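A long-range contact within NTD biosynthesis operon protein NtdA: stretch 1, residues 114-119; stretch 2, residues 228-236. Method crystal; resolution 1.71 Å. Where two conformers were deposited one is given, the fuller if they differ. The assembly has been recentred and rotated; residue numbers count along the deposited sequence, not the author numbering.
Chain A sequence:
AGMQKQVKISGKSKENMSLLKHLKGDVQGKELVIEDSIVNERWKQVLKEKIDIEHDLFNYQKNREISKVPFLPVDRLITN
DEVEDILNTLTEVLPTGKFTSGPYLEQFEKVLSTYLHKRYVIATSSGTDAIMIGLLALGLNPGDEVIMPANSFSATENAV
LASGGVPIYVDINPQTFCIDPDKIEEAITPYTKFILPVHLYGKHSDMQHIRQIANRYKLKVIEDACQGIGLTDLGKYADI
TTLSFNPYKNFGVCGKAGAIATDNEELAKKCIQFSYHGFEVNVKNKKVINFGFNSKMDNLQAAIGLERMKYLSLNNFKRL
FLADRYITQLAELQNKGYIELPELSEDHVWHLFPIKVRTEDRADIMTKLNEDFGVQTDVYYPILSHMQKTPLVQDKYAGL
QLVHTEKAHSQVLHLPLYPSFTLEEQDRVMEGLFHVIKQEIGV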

ATOM      1  N   THR A 114       9.132 -19.339   8.673  1.00 14.94           N
ATOM      2  CA  THR A 114      10.067 -20.460   8.613  1.00 16.62           C
ATOM      3  C   THR A 114      11.452 -20.017   8.154  1.00 20.27           C
ATOM      4  O   THR A 114      12.479 -20.416   8.722  1.00 19.03           O
ATOM      5  N   TYR A 115      11.480 -19.173   7.132  1.00 15.73           N
ATOM      6  CA  TYR A 115      12.745 -18.681   6.602  1.00 20.50           C
ATOM      7  C   TYR A 115      13.505 -17.847   7.621  1.00 17.89           C
ATOM      8  O   TYR A 115      14.709 -18.020   7.795  1.00 19.22           O
ATOM      9  N   LEU A 116      12.799 -16.950   8.312  1.00 15.95           N
ATOM     10  CA  LEU A 116      13.428 -16.064   9.281  1.00 17.94           C
ATOM     11  C   LEU A 116      13.654 -16.707  10.647  1.00 21.43           C
ATOM     12  O   LEU A 116      14.347 -16.131  11.483  1.00 20.59           O
ATOM     13  N   HIS A 117      13.070 -17.886  10.868  1.00 17.59           N
ATOM     14  CA  HIS A 117      13.033 -18.502  12.205  1.00 18.52           C
ATOM     15  C   HIS A 117      12.465 -17.537  13.242  1.00 15.49           C
ATOM     16  O   HIS A 117      13.016 -17.388  14.342  1.00 19.75           O
ATOM     17  N   LYS A 118      11.372 -16.864  12.879  1.00 17.22           N
ATOM     18  CA  LYS A 118      10.659 -15.985  13.800  1.00 16.77           C
ATOM     19  C   LYS A 118       9.241 -16.521  13.890  1.00 16.73           C
ATOM     20  O   LYS A 118       8.669 -16.933  12.874  1.00 20.55           O
ATOM     21  N   ARG A 119       8.674 -16.511  15.091  0.52 17.52           N
ATOM     22  CA  ARG A 119       7.392 -17.169  15.312  0.52 18.46           C
ATOM     23  C   ARG A 119       6.240 -16.458  14.599  0.52 18.23           C
ATOM     24  O   ARG A 119       5.319 -17.104  14.111  0.52 18.91           O
ATOM     25  N   GLY A 228      18.192  -6.057   3.927  1.00 11.04           N
ATOM     26  CA  GLY A 228      19.024  -7.132   4.449  1.00 13.42           C
ATOM     27  C   GLY A 228      18.468  -8.553   4.420  1.00 14.30           C
ATOM     28  O   GLY A 228      19.009  -9.430   5.112  1.00 13.47           O
ATOM     29  N   ILE A 229      17.424  -8.816   3.644  1.00 12.59           N
ATOM     30  CA  ILE A 229      16.905 -10.191   3.604  1.00 10.68           C
ATOM     31  C   ILE A 229      17.986 -11.184   3.162  1.00 13.68           C
ATOM     32  O   ILE A 229      18.700 -10.942   2.181  1.00 13.51           O
ATOM     33  N   GLY A 230      18.109 -12.282   3.913  1.00 15.71           N
ATOM     34  CA  GLY A 230      19.103 -13.322   3.640  1.00 16.08           C
ATOM     35  C   GLY A 230      20.238 -13.304   4.664  1.00 11.14           C
ATOM     36  O   GLY A 230      21.035 -14.241   4.747  1.00 15.50           O
ATOM     37  N   LEU A 231      20.342 -12.235   5.455  1.00 10.60           N
ATOM     38  CA  LEU A 231      21.409 -12.161   6.460  1.00 11.70           C
ATOM     39  C   LEU A 231      21.276 -13.279   7.489  1.00 13.20           C
ATOM     40  O   LEU A 231      20.205 -13.511   8.039  1.00 14.46           O
ATOM     41  N   THR A 232      22.367 -13.998   7.719  1.00 13.32           N
ATOM     42  CA  THR A 232      22.400 -15.035   8.739  1.00 15.23           C
ATOM     43  C   THR A 232      22.133 -14.426  10.116  1.00 15.47           C
ATOM     44  O   THR A 232      22.675 -13.362  10.461  1.00 16.82           O
ATOM     45  N   ASP A 233      21.273 -15.099  10.879  1.00 15.55           N
ATOM     46  CA  ASP A 233      20.910 -14.688  12.236  1.00 16.18           C
ATOM     47  C   ASP A 233      20.178 -13.363  12.273  1.00 15.54           C
ATOM     48  O   ASP A 233      20.175 -12.681  13.293  1.00 18.83           O
ATOM     49  N   LEU A 234      19.530 -13.011  11.169  1.00 14.33           N
ATOM     50  CA  LEU A 234      18.725 -11.793  11.151  1.00 12.62           C
ATOM     51  C   LEU A 234      17.661 -11.865  12.242  1.00 17.44           C
ATOM     52  O   LEU A 234      16.910 -12.843  12.328  1.00 16.85           O
ATOM     53  N   GLY A 235      17.612 -10.847  13.098  1.00 17.18           N
ATOM     54  CA  GLY A 235      16.599 -10.804  14.136  1.00 16.46           C
ATOM     55  C   GLY A 235      16.957 -11.477  15.443  1.00 13.52           C
ATOM     56  O   GLY A 235      16.168 -11.414  16.397  1.00 19.28           O
ATOM     57  N   LYS A 236      18.129 -12.102  15.513  1.00 14.42           N
ATOM     58  CA  LYS A 236      18.511 -12.823  16.729  1.00 15.33           C
ATOM     59  C   LYS A 236      18.427 -11.959  17.972  1.00 23.64           C
ATOM     60  O   LYS A 236      17.917 -12.393  19.012  1.00 19.14           O
TER

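Long-range contacts between a helix end and a chain of turns often rest on a few long side chains reaching across to backbone, and NtdA offers a compact example. Three residues of the first stretch, Y115, K118 and L116, supply its whole share of the 276 Å² buried here. Y115, in the last helical turn, leaves the backbone sideways, but its t rotamer (chi1 179°) carries the ring to the second stretch. I229 CG1 lies at the ring edge, 3.8 Å from Y115 CE2, with I229 itself extended as t, t. Beyond it, Y115 OH comes within 3.2 Å of G230 CA, a close approach to a residue without a side chain.

K118 is the one residue here whose CA-to-CB bond points toward the partner. Its m, m, t, t chain extends until NZ donates a hydrogen bond of 2.7 Å to G235 O, giving the ammonium group a backbone acceptor. Glycine matters at this point: a CB on G235 would fall 2.7 Å from K118 CE, a clash.

Between these two, L116 (m, t) meets L234 (t, p) in a looser apolar contact, CD2 to CD2 at 4.2 Å. A water joins their backbones, donating to L116 O at 2.7 Å and to L234 O at 2.6 Å, and so bridges carbonyls that could not bond each other directly.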

ATOM      1  CB  THR A 114       9.540 -21.549   7.685  1.00 21.08           C
ATOM      2  OG1 THR A 114       8.271 -22.001   8.175  1.00 21.10           O
ATOM      3  CG2 THR A 114      10.519 -22.726   7.614  1.00 30.97           C
ATOM      4  CB  TYR A 115      12.479 -17.887   5.331  1.00 20.18           C
ATOM      5  CG  TYR A 115      13.696 -17.284   4.666  1.00 16.50           C
ATOM      6  CD1 TYR A 115      14.597 -18.077   3.956  1.00 20.63           C
ATOM      7  CD2 TYR A 115      13.917 -15.909   4.710  1.00 19.29           C
ATOM      8  CE1 TYR A 115      15.698 -17.516   3.318  1.00 22.98           C
ATOM      9  CE2 TYR A 115      15.014 -15.338   4.079  1.00 19.57           C
ATOM     10  CZ  TYR A 115      15.894 -16.142   3.386  1.00 17.49           C
ATOM     11  OH  TYR A 115      16.977 -15.575   2.754  1.00 20.18           O
ATOM     12  CB  LEU A 116      12.570 -14.806   9.461  1.00 15.53           C
ATOM     13  CG  LEU A 116      12.375 -13.923   8.233  1.00 22.60           C
ATOM     14  CD1 LEU A 116      11.332 -12.834   8.512  1.00 19.40           C
ATOM     15  CD2 LEU A 116      13.693 -13.290   7.829  1.00 24.73           C
ATOM     16  CB  HIS A 117      14.421 -18.995  12.657  1.00 24.42           C
ATOM     17  CG  HIS A 117      15.044 -19.995  11.728  1.00 33.78           C
ATOM     18  ND1 HIS A 117      14.548 -21.272  11.561  1.00 57.75           N
ATOM     19  CD2 HIS A 117      16.125 -19.905  10.916  1.00 53.65           C
ATOM     20  CE1 HIS A 117      15.295 -21.922  10.686  1.00 43.21           C
ATOM     21  NE2 HIS A 117      16.258 -21.115  10.279  1.00 52.32           N
ATOM     22  CB  LYS A 118      10.644 -14.547  13.254  1.00 22.25           C
ATOM     23  CG  LYS A 118      11.969 -13.800  13.431  1.00 17.04           C
ATOM     24  CD  LYS A 118      12.181 -13.451  14.898  1.00 25.25           C
ATOM     25  CE  LYS A 118      13.554 -12.828  15.139  1.00 25.50           C
ATOM     26  NZ  LYS A 118      13.723 -12.436  16.575  1.00 28.19           N
ATOM     27  CB  ARG A 119       7.096 -17.280  16.811  0.52 19.06           C
ATOM     28  CG  ARG A 119       8.147 -18.057  17.598  0.52 26.89           C
ATOM     29  CD  ARG A 119       7.846 -18.008  19.093  0.52 28.29           C
ATOM     30  NE  ARG A 119       6.499 -18.497  19.359  0.52 35.09           N
ATOM     31  CZ  ARG A 119       5.877 -18.400  20.529  0.52 39.53           C
ATOM     32  NH1 ARG A 119       6.480 -17.826  21.562  0.52 42.68           N
ATOM     33  NH2 ARG A 119       4.647 -18.877  20.665  0.52 35.72           N
ATOM     34  CB  ILE A 229      15.632 -10.342   2.755  1.00 13.72           C
ATOM     35  CG1 ILE A 229      14.978 -11.699   3.052  1.00 21.74           C
ATOM     36  CG2 ILE A 229      15.929 -10.177   1.255  1.00 15.74           C
ATOM     37  CD1 ILE A 229      13.567 -11.859   2.518  1.00 23.54           C
ATOM     38  CB  LEU A 231      21.429 -10.803   7.178  1.00 13.33           C
ATOM     39  CG  LEU A 231      21.998  -9.609   6.404  1.00 15.12           C
ATOM     40  CD1 LEU A 231      21.712  -8.319   7.174  1.00 11.41           C
ATOM     41  CD2 LEU A 231      23.492  -9.771   6.241  1.00 15.04           C
ATOM     42  CB  THR A 232      23.758 -15.733   8.726  1.00 18.40           C
ATOM     43  OG1 THR A 232      23.854 -16.513   7.529  1.00 17.50           O
ATOM     44  CG2 THR A 232      23.931 -16.641   9.946  1.00 24.23           C
ATOM     45  CB  ASP A 233      22.139 -14.628  13.143  1.00 14.58           C
ATOM     46  CG  ASP A 233      22.660 -15.994  13.493  1.00 33.09           C
ATOM     47  OD1 ASP A 233      21.867 -16.956  13.445  1.00 30.54           O
ATOM     48  OD2 ASP A 233      23.860 -16.097  13.804  1.00 30.68           O
ATOM     49  CB  LEU A 234      18.054 -11.633   9.786  1.00 17.92           C
ATOM     50  CG  LEU A 234      17.324 -10.308   9.588  1.00 17.78           C
ATOM     51  CD1 LEU A 234      18.339  -9.165   9.674  1.00 18.58           C
ATOM     52  CD2 LEU A 234      16.613 -10.311   8.250  1.00 14.48           C
ATOM     53  CB  LYS A 236      19.925 -13.383  16.591  1.00 17.26           C
ATOM     54  CG  LYS A 236      20.393 -14.172  17.815  1.00 19.14           C
ATOM     55  CD  LYS A 236      21.643 -14.971  17.479  1.00 22.70           C
ATOM     56  CE  LYS A 236      22.197 -15.674  18.709  1.00 32.38           C
ATOM     57  NZ  LYS A 236      23.500 -16.321  18.389  1.00 38.95           N
TER
HETATM   58  O   HOH W   1      16.677 -14.955  10.798  1.00 28.32           O